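Local coordinates for protein endoglucanase (Clostridium thermocellum, PDB 2C4X) that probably takes part in cellulose breakdown as a cellulosomal endoglucanase, this piece being its C-terminal PKD domain and a beta-glucan- and xyloglucan-binding CBM44 module, at residues W140-E151 with I233-T244. The protein carries 1 engineered substitution. Sequence-based numbering, arbitrary orientation.
Sequences WTVTSEGEGTAE and IQVQTIDEGEFT. With EDO (1,2-ethanediol), chain F.
Two chain corners lie side by side at one end of the CBM44 beta-sandwich, so that Thr-141 to Ser-144 pair with Gly-241 to Thr-244 in one sheet and Gly-148 to Glu-151 with Gln-234 to Thr-237 in the other. Both pairings are antiparallel: Val-142 and Phe-243 exchange two backbone hydrogen bonds, as do Ala-150 and Val-235. At the corners two side-chain hydroxyls bind backbone carbonyls of the facing segment. Ser-144 OG donates to Asp-239 O at 2.6 Å, in the carbonyl plane, and Thr-237 OG1 to Gly-146 O at 2.9 Å, nearly along the C=O axis. For Thr-237 this follows from chi1 of 63°, which sets OG1 between its backbone N and carbonyl carbon and turns it to the facing corner. Gly-146 N, by contrast, is buried without a partner.

Inside the sandwich, Val-142 CB lies 3.9 Å from the centroid of the Phe-243 ring, a CH-pi contact over one face. The indole of Trp-140 spans the two sheets, its CH2 reaching Val-235 CG2 at 3.6 Å. On the outer surface Thr-141 OG1 and Thr-244 OG1 share a hydrogen bond of 3.0 Å, while Thr-149 CG2 presses tightly across the extended Gln-234 side chain, 3.3 Å from its CG. Gln-234 OE1 is held by Gln-182, and Glu-151 OE1 by Ser-116. Paired corners that carry neighbouring strands together from one sheet to the other, around an apolar core, are consistent with the jelly-roll type of beta-sandwich common among carbohydrate-binding modules.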
ATOM      1  N   TRP A 140       1.130  -7.120 -18.546  1.00 39.00           N
ATOM      2  CA  TRP A 140       1.208  -6.138 -19.620  1.00 39.35           C
ATOM      3  C   TRP A 140       2.477  -6.378 -20.420  1.00 39.24           C
ATOM      4  O   TRP A 140       3.583  -6.146 -19.932  1.00 39.48           O
ATOM      5  CB  TRP A 140       1.170  -4.727 -19.016  1.00 38.77           C
ATOM      6  CG  TRP A 140       1.325  -3.545 -19.968  1.00 38.61           C
ATOM      7  CD1 TRP A 140       0.926  -3.463 -21.279  1.00 38.24           C
ATOM      8  CD2 TRP A 140       1.884  -2.262 -19.637  1.00 38.24           C
ATOM      9  NE1 TRP A 140       1.227  -2.210 -21.786  1.00 38.44           N
ATOM     10  CE2 TRP A 140       1.814  -1.457 -20.800  1.00 38.74           C
ATOM     11  CE3 TRP A 140       2.443  -1.719 -18.468  1.00 39.71           C
ATOM     12  CZ2 TRP A 140       2.290  -0.129 -20.829  1.00 38.85           C
ATOM     13  CZ3 TRP A 140       2.914  -0.395 -18.494  1.00 38.90           C
ATOM     14  CH2 TRP A 140       2.831   0.383 -19.668  1.00 38.39           C
ATOM     15  N   THR A 141       2.309  -6.867 -21.644  1.00 39.50           N
ATOM     16  CA  THR A 141       3.450  -7.196 -22.500  1.00 39.64           C
ATOM     17  C   THR A 141       3.608  -6.154 -23.599  1.00 39.32           C
ATOM     18  O   THR A 141       2.693  -5.929 -24.389  1.00 38.67           O
ATOM     19  CB  THR A 141       3.327  -8.620 -23.105  1.00 39.58           C
ATOM     20  OG1 THR A 141       3.091  -9.571 -22.056  1.00 40.67           O
ATOM     21  CG2 THR A 141       4.601  -9.010 -23.859  1.00 40.16           C
ATOM     22  N   VAL A 142       4.780  -5.524 -23.627  1.00 39.64           N
ATOM     23  CA  VAL A 142       5.083  -4.458 -24.579  1.00 39.75           C
ATOM     24  C   VAL A 142       6.163  -4.896 -25.564  1.00 40.30           C
ATOM     25  O   VAL A 142       7.216  -5.406 -25.167  1.00 40.12           O
ATOM     26  CB  VAL A 142       5.546  -3.163 -23.856  1.00 39.82           C
ATOM     27  CG1 VAL A 142       5.870  -2.048 -24.870  1.00 39.57           C
ATOM     28  CG2 VAL A 142       4.500  -2.700 -22.847  1.00 39.57           C
ATOM     29  N   THR A 143       5.880  -4.695 -26.848  1.00 41.04           N
ATOM     30  CA  THR A 143       6.851  -4.900 -27.911  1.00 41.87           C
ATOM     31  C   THR A 143       7.192  -3.531 -28.494  1.00 42.57           C
ATOM     32  O   THR A 143       6.368  -2.910 -29.179  1.00 42.35           O
ATOM     33  CB  THR A 143       6.296  -5.837 -29.003  1.00 41.92           C
ATOM     34  OG1 THR A 143       5.746  -7.005 -28.384  1.00 41.82           O
ATOM     35  CG2 THR A 143       7.393  -6.253 -29.990  1.00 41.89           C
ATOM     36  N   SER A 144       8.388  -3.039 -28.183  1.00 43.25           N
ATOM     37  CA  SER A 144       8.806  -1.749 -28.705  1.00 44.39           C
ATOM     38  C   SER A 144       9.668  -1.903 -29.945  1.00 44.73           C
ATOM     39  O   SER A 144      10.435  -2.863 -30.073  1.00 44.86           O
ATOM     40  CB  SER A 144       9.494  -0.888 -27.643  1.00 44.37           C
ATOM     41  OG  SER A 144      10.739  -1.419 -27.254  1.00 45.44           O
ATOM     42  N   GLU A 145       9.522  -0.948 -30.855  1.00 45.24           N
ATOM     43  CA  GLU A 145      10.232  -0.960 -32.118  1.00 45.90           C
ATOM     44  C   GLU A 145      11.363   0.066 -32.123  1.00 45.83           C
ATOM     45  O   GLU A 145      12.056   0.239 -33.129  1.00 45.73           O
ATOM     46  CB  GLU A 145       9.244  -0.716 -33.260  1.00 46.20           C
ATOM     47  CG  GLU A 145       8.159  -1.787 -33.364  1.00 47.90           C
ATOM     48  CD  GLU A 145       8.718  -3.155 -33.743  1.00 51.24           C
ATOM     49  OE1 GLU A 145       9.390  -3.264 -34.798  1.00 52.24           O
ATOM     50  OE2 GLU A 145       8.483  -4.125 -32.984  1.00 53.19           O
ATOM     51  N   GLY A 146      11.552   0.728 -30.985  1.00 45.65           N
ATOM     52  CA  GLY A 146      12.585   1.744 -30.839  1.00 45.83           C
ATOM     53  C   GLY A 146      12.197   2.759 -29.791  1.00 46.06           C
ATOM     54  O   GLY A 146      11.528   2.421 -28.808  1.00 46.40           O
ATOM     55  N   GLU A 147      12.613   4.007 -29.997  1.00 45.99           N
ATOM     56  CA  GLU A 147      12.227   5.103 -29.109  1.00 46.17           C
ATOM     57  C   GLU A 147      10.735   5.392 -29.233  1.00 45.41           C
ATOM     58  O   GLU A 147      10.244   5.823 -30.275  1.00 45.13           O
ATOM     59  CB  GLU A 147      13.053   6.363 -29.380  1.00 46.17           C
ATOM     60  CG  GLU A 147      14.537   6.226 -29.004  1.00 47.60           C
ATOM     61  CD  GLU A 147      15.396   7.363 -29.543  1.00 47.87           C
ATOM     62  OE1 GLU A 147      14.898   8.510 -29.621  1.00 50.89           O
ATOM     63  OE2 GLU A 147      16.571   7.109 -29.889  1.00 50.35           O
ATOM     64  N   GLY A 148      10.014   5.127 -28.157  1.00 45.09           N
ATOM     65  CA  GLY A 148       8.589   5.367 -28.139  1.00 44.11           C
ATOM     66  C   GLY A 148       8.015   5.322 -26.743  1.00 43.44           C
ATOM     67  O   GLY A 148       8.738   5.392 -25.743  1.00 43.33           O
ATOM     68  N   THR A 149       6.698   5.185 -26.696  1.00 42.26           N
ATOM     69  CA  THR A 149       5.945   5.262 -25.469  1.00 41.39           C
ATOM     70  C   THR A 149       4.847   4.201 -25.523  1.00 40.10           C
ATOM     71  O   THR A 149       4.299   3.940 -26.585  1.00 39.48           O
ATOM     72  CB  THR A 149       5.319   6.676 -25.306  1.00 41.48           C
ATOM     73  OG1 THR A 149       6.314   7.679 -25.540  1.00 44.64           O
ATOM     74  CG2 THR A 149       4.831   6.864 -23.934  1.00 42.96           C
ATOM     75  N   ALA A 150       4.548   3.582 -24.383  1.00 38.87           N
ATOM     76  CA  ALA A 150       3.418   2.663 -24.272  1.00 38.31           C
ATOM     77  C   ALA A 150       2.629   2.984 -23.015  1.00 38.03           C
ATOM     78  O   ALA A 150       3.218   3.335 -21.995  1.00 37.89           O
ATOM     79  CB  ALA A 150       3.900   1.196 -24.272  1.00 37.66           C
ATOM     80  N   GLU A 151       1.300   2.892 -23.098  1.00 38.09           N
ATOM     81  CA  GLU A 151       0.424   3.160 -21.947  1.00 38.46           C
ATOM     82  C   GLU A 151      -0.452   1.968 -21.609  1.00 37.93           C
ATOM     83  O   GLU A 151      -0.905   1.253 -22.496  1.00 38.08           O
ATOM     84  CB  GLU A 151      -0.501   4.368 -22.192  1.00 38.26           C
ATOM     85  CG  GLU A 151       0.196   5.679 -22.418  1.00 41.36           C
ATOM     86  CD  GLU A 151       0.649   5.860 -23.867  1.00 43.96           C
ATOM     87  OE1 GLU A 151      -0.050   5.402 -24.795  1.00 45.51           O
ATOM     88  OE2 GLU A 151       1.713   6.461 -24.074  1.00 46.69           O
ATOM     89  N   ILE A 233      -0.382   3.812 -16.461  1.00 39.91           N
ATOM     90  CA  ILE A 233       1.054   3.728 -16.352  1.00 39.60           C
ATOM     91  C   ILE A 233       1.636   3.912 -17.747  1.00 40.10           C
ATOM     92  O   ILE A 233       1.171   3.292 -18.714  1.00 39.70           O
ATOM     93  CB  ILE A 233       1.509   2.388 -15.720  1.00 39.92           C
ATOM     94  CG1 ILE A 233       0.895   2.230 -14.326  1.00 38.95           C
ATOM     95  CG2 ILE A 233       3.042   2.317 -15.648  1.00 39.25           C
ATOM     96  CD1 ILE A 233       0.794   0.808 -13.880  1.00 40.62           C
ATOM     97  N   GLN A 234       2.629   4.789 -17.837  1.00 40.06           N
ATOM     98  CA  GLN A 234       3.338   5.037 -19.081  1.00 40.95           C
ATOM     99  C   GLN A 234       4.774   4.523 -18.972  1.00 40.96           C
ATOM    100  O   GLN A 234       5.441   4.718 -17.949  1.00 40.51           O
ATOM    101  CB  GLN A 234       3.343   6.528 -19.413  1.00 40.31           C
ATOM    102  CG  GLN A 234       3.869   6.848 -20.799  1.00 41.71           C
ATOM    103  CD  GLN A 234       3.893   8.332 -21.102  1.00 43.33           C
ATOM    104  OE1 GLN A 234       4.742   9.063 -20.604  1.00 47.22           O
ATOM    105  NE2 GLN A 234       2.972   8.776 -21.951  1.00 47.90           N
ATOM    106  N   VAL A 235       5.236   3.871 -20.037  1.00 41.19           N
ATOM    107  CA  VAL A 235       6.633   3.455 -20.160  1.00 41.85           C
ATOM    108  C   VAL A 235       7.281   4.152 -21.358  1.00 41.73           C
ATOM    109  O   VAL A 235       6.686   4.224 -22.429  1.00 41.06           O
ATOM    110  CB  VAL A 235       6.755   1.916 -20.306  1.00 41.83           C
ATOM    111  CG1 VAL A 235       8.177   1.516 -20.556  1.00 42.65           C
ATOM    112  CG2 VAL A 235       6.292   1.246 -19.051  1.00 43.22           C
ATOM    113  N   GLN A 236       8.488   4.682 -21.160  1.00 42.25           N
ATOM    114  CA  GLN A 236       9.281   5.217 -22.261  1.00 42.59           C
ATOM    115  C   GLN A 236      10.267   4.148 -22.719  1.00 43.23           C
ATOM    116  O   GLN A 236      11.067   3.648 -21.927  1.00 43.20           O
ATOM    117  CB  GLN A 236      10.020   6.502 -21.852  1.00 42.91           C
ATOM    118  CG  GLN A 236      10.756   7.203 -23.001  0.50 42.26           C
ATOM    119  CD  GLN A 236      11.878   8.125 -22.533  0.50 42.46           C
ATOM    120  OE1 GLN A 236      11.832   8.686 -21.437  0.50 42.55           O
ATOM    121  NE2 GLN A 236      12.893   8.289 -23.375  0.50 40.77           N
ATOM    122  N   THR A 237      10.199   3.796 -23.998  1.00 43.78           N
ATOM    123  CA  THR A 237      11.081   2.784 -24.562  1.00 44.62           C
ATOM    124  C   THR A 237      12.219   3.448 -25.341  1.00 44.94           C
ATOM    125  O   THR A 237      12.033   4.514 -25.938  1.00 44.77           O
ATOM    126  CB  THR A 237      10.316   1.787 -25.454  1.00 44.75           C
ATOM    127  OG1 THR A 237       9.739   2.478 -26.571  1.00 45.70           O
ATOM    128  CG2 THR A 237       9.202   1.086 -24.648  1.00 45.03           C
ATOM    129  N   ILE A 238      13.392   2.821 -25.313  1.00 45.45           N
ATOM    130  CA  ILE A 238      14.590   3.406 -25.919  1.00 46.35           C
ATOM    131  C   ILE A 238      15.211   2.558 -27.023  1.00 46.58           C
ATOM    132  O   ILE A 238      16.062   3.040 -27.776  1.00 46.62           O
ATOM    133  CB  ILE A 238      15.659   3.774 -24.863  1.00 46.45           C
ATOM    134  CG1 ILE A 238      15.838   2.639 -23.848  1.00 46.55           C
ATOM    135  CG2 ILE A 238      15.276   5.089 -24.182  1.00 47.15           C
ATOM    136  CD1 ILE A 238      17.274   2.453 -23.374  1.00 48.12           C
ATOM    137  N   ASP A 239      14.783   1.301 -27.116  1.00 47.15           N
ATOM    138  CA  ASP A 239      15.281   0.380 -28.138  1.00 47.67           C
ATOM    139  C   ASP A 239      14.226  -0.673 -28.473  1.00 47.90           C
ATOM    140  O   ASP A 239      13.167  -0.723 -27.838  1.00 47.89           O
ATOM    141  CB  ASP A 239      16.575  -0.293 -27.663  1.00 47.82           C
ATOM    142  CG  ASP A 239      17.480  -0.725 -28.816  1.00 48.79           C
ATOM    143  OD1 ASP A 239      17.075  -0.637 -30.001  1.00 48.91           O
ATOM    144  OD2 ASP A 239      18.615  -1.157 -28.530  1.00 50.01           O
ATOM    145  N   GLU A 240      14.514  -1.490 -29.486  1.00 47.96           N
ATOM    146  CA  GLU A 240      13.695  -2.655 -29.819  1.00 48.38           C
ATOM    147  C   GLU A 240      13.734  -3.675 -28.684  1.00 47.97           C
ATOM    148  O   GLU A 240      14.735  -3.780 -27.967  1.00 48.08           O
ATOM    149  CB  GLU A 240      14.209  -3.319 -31.095  1.00 48.39           C
ATOM    150  CG  GLU A 240      13.674  -2.740 -32.391  1.00 49.18           C
ATOM    151  CD  GLU A 240      14.265  -3.425 -33.617  1.00 49.79           C
ATOM    152  OE1 GLU A 240      14.284  -4.679 -33.658  1.00 51.10           O
ATOM    153  OE2 GLU A 240      14.716  -2.706 -34.541  1.00 51.76           O
ATOM    154  N   GLY A 241      12.647  -4.426 -28.529  1.00 47.61           N
ATOM    155  CA  GLY A 241      12.586  -5.494 -27.536  1.00 47.04           C
ATOM    156  C   GLY A 241      11.197  -5.749 -26.989  1.00 46.81           C
ATOM    157  O   GLY A 241      10.310  -4.898 -27.089  1.00 46.90           O
ATOM    158  N   GLU A 242      11.018  -6.931 -26.408  1.00 46.18           N
ATOM    159  CA  GLU A 242       9.766  -7.312 -25.772  1.00 46.15           C
ATOM    160  C   GLU A 242       9.988  -7.520 -24.274  1.00 45.32           C
ATOM    161  O   GLU A 242      10.972  -8.148 -23.865  1.00 45.05           O
ATOM    162  CB  GLU A 242       9.201  -8.580 -26.415  1.00 46.11           C
ATOM    163  CG  GLU A 242       7.773  -8.934 -25.985  1.00 47.07           C
ATOM    164  CD  GLU A 242       7.254 -10.206 -26.658  1.00 47.71           C
ATOM    165  OE1 GLU A 242       8.073 -10.998 -27.179  1.00 49.76           O
ATOM    166  OE2 GLU A 242       6.019 -10.417 -26.669  1.00 49.87           O
ATOM    167  N   PHE A 243       9.082  -6.971 -23.468  1.00 44.34           N
ATOM    168  CA  PHE A 243       9.165  -7.060 -22.011  1.00 43.64           C
ATOM    169  C   PHE A 243       7.777  -7.118 -21.368  1.00 43.39           C
ATOM    170  O   PHE A 243       6.785  -6.658 -21.952  1.00 43.62           O
ATOM    171  CB  PHE A 243       9.997  -5.900 -21.430  1.00 43.51           C
ATOM    172  CG  PHE A 243       9.472  -4.524 -21.776  1.00 43.53           C
ATOM    173  CD1 PHE A 243       9.837  -3.899 -22.969  1.00 43.75           C
ATOM    174  CD2 PHE A 243       8.630  -3.848 -20.903  1.00 43.23           C
ATOM    175  CE1 PHE A 243       9.360  -2.630 -23.291  1.00 43.38           C
ATOM    176  CE2 PHE A 243       8.144  -2.583 -21.216  1.00 44.12           C
ATOM    177  CZ  PHE A 243       8.516  -1.968 -22.413  1.00 43.58           C
ATOM    178  N   THR A 244       7.710  -7.678 -20.162  1.00 42.54           N
ATOM    179  CA  THR A 244       6.435  -7.854 -19.480  1.00 42.03           C
ATOM    180  C   THR A 244       6.425  -7.214 -18.102  1.00 41.43           C
ATOM    181  O   THR A 244       7.255  -7.521 -17.240  1.00 41.08           O
ATOM    182  CB  THR A 244       6.009  -9.351 -19.417  1.00 42.21           C
ATOM    183  OG1 THR A 244       5.793  -9.824 -20.750  1.00 42.10           O
ATOM    184  CG2 THR A 244       4.714  -9.516 -18.631  1.00 41.73           C
TER
HETATM  185  C1  EDO F1256      -0.570   9.236 -23.291  1.00 79.43           C
HETATM  186  O1  EDO F1256      -1.684   8.565 -22.694  1.00 79.53           O
HETATM  187  C2  EDO F1256      -0.295  10.536 -22.549  1.00 79.83           C
HETATM  188  O2  EDO F1256       1.019  11.003 -22.885  1.00 80.59           O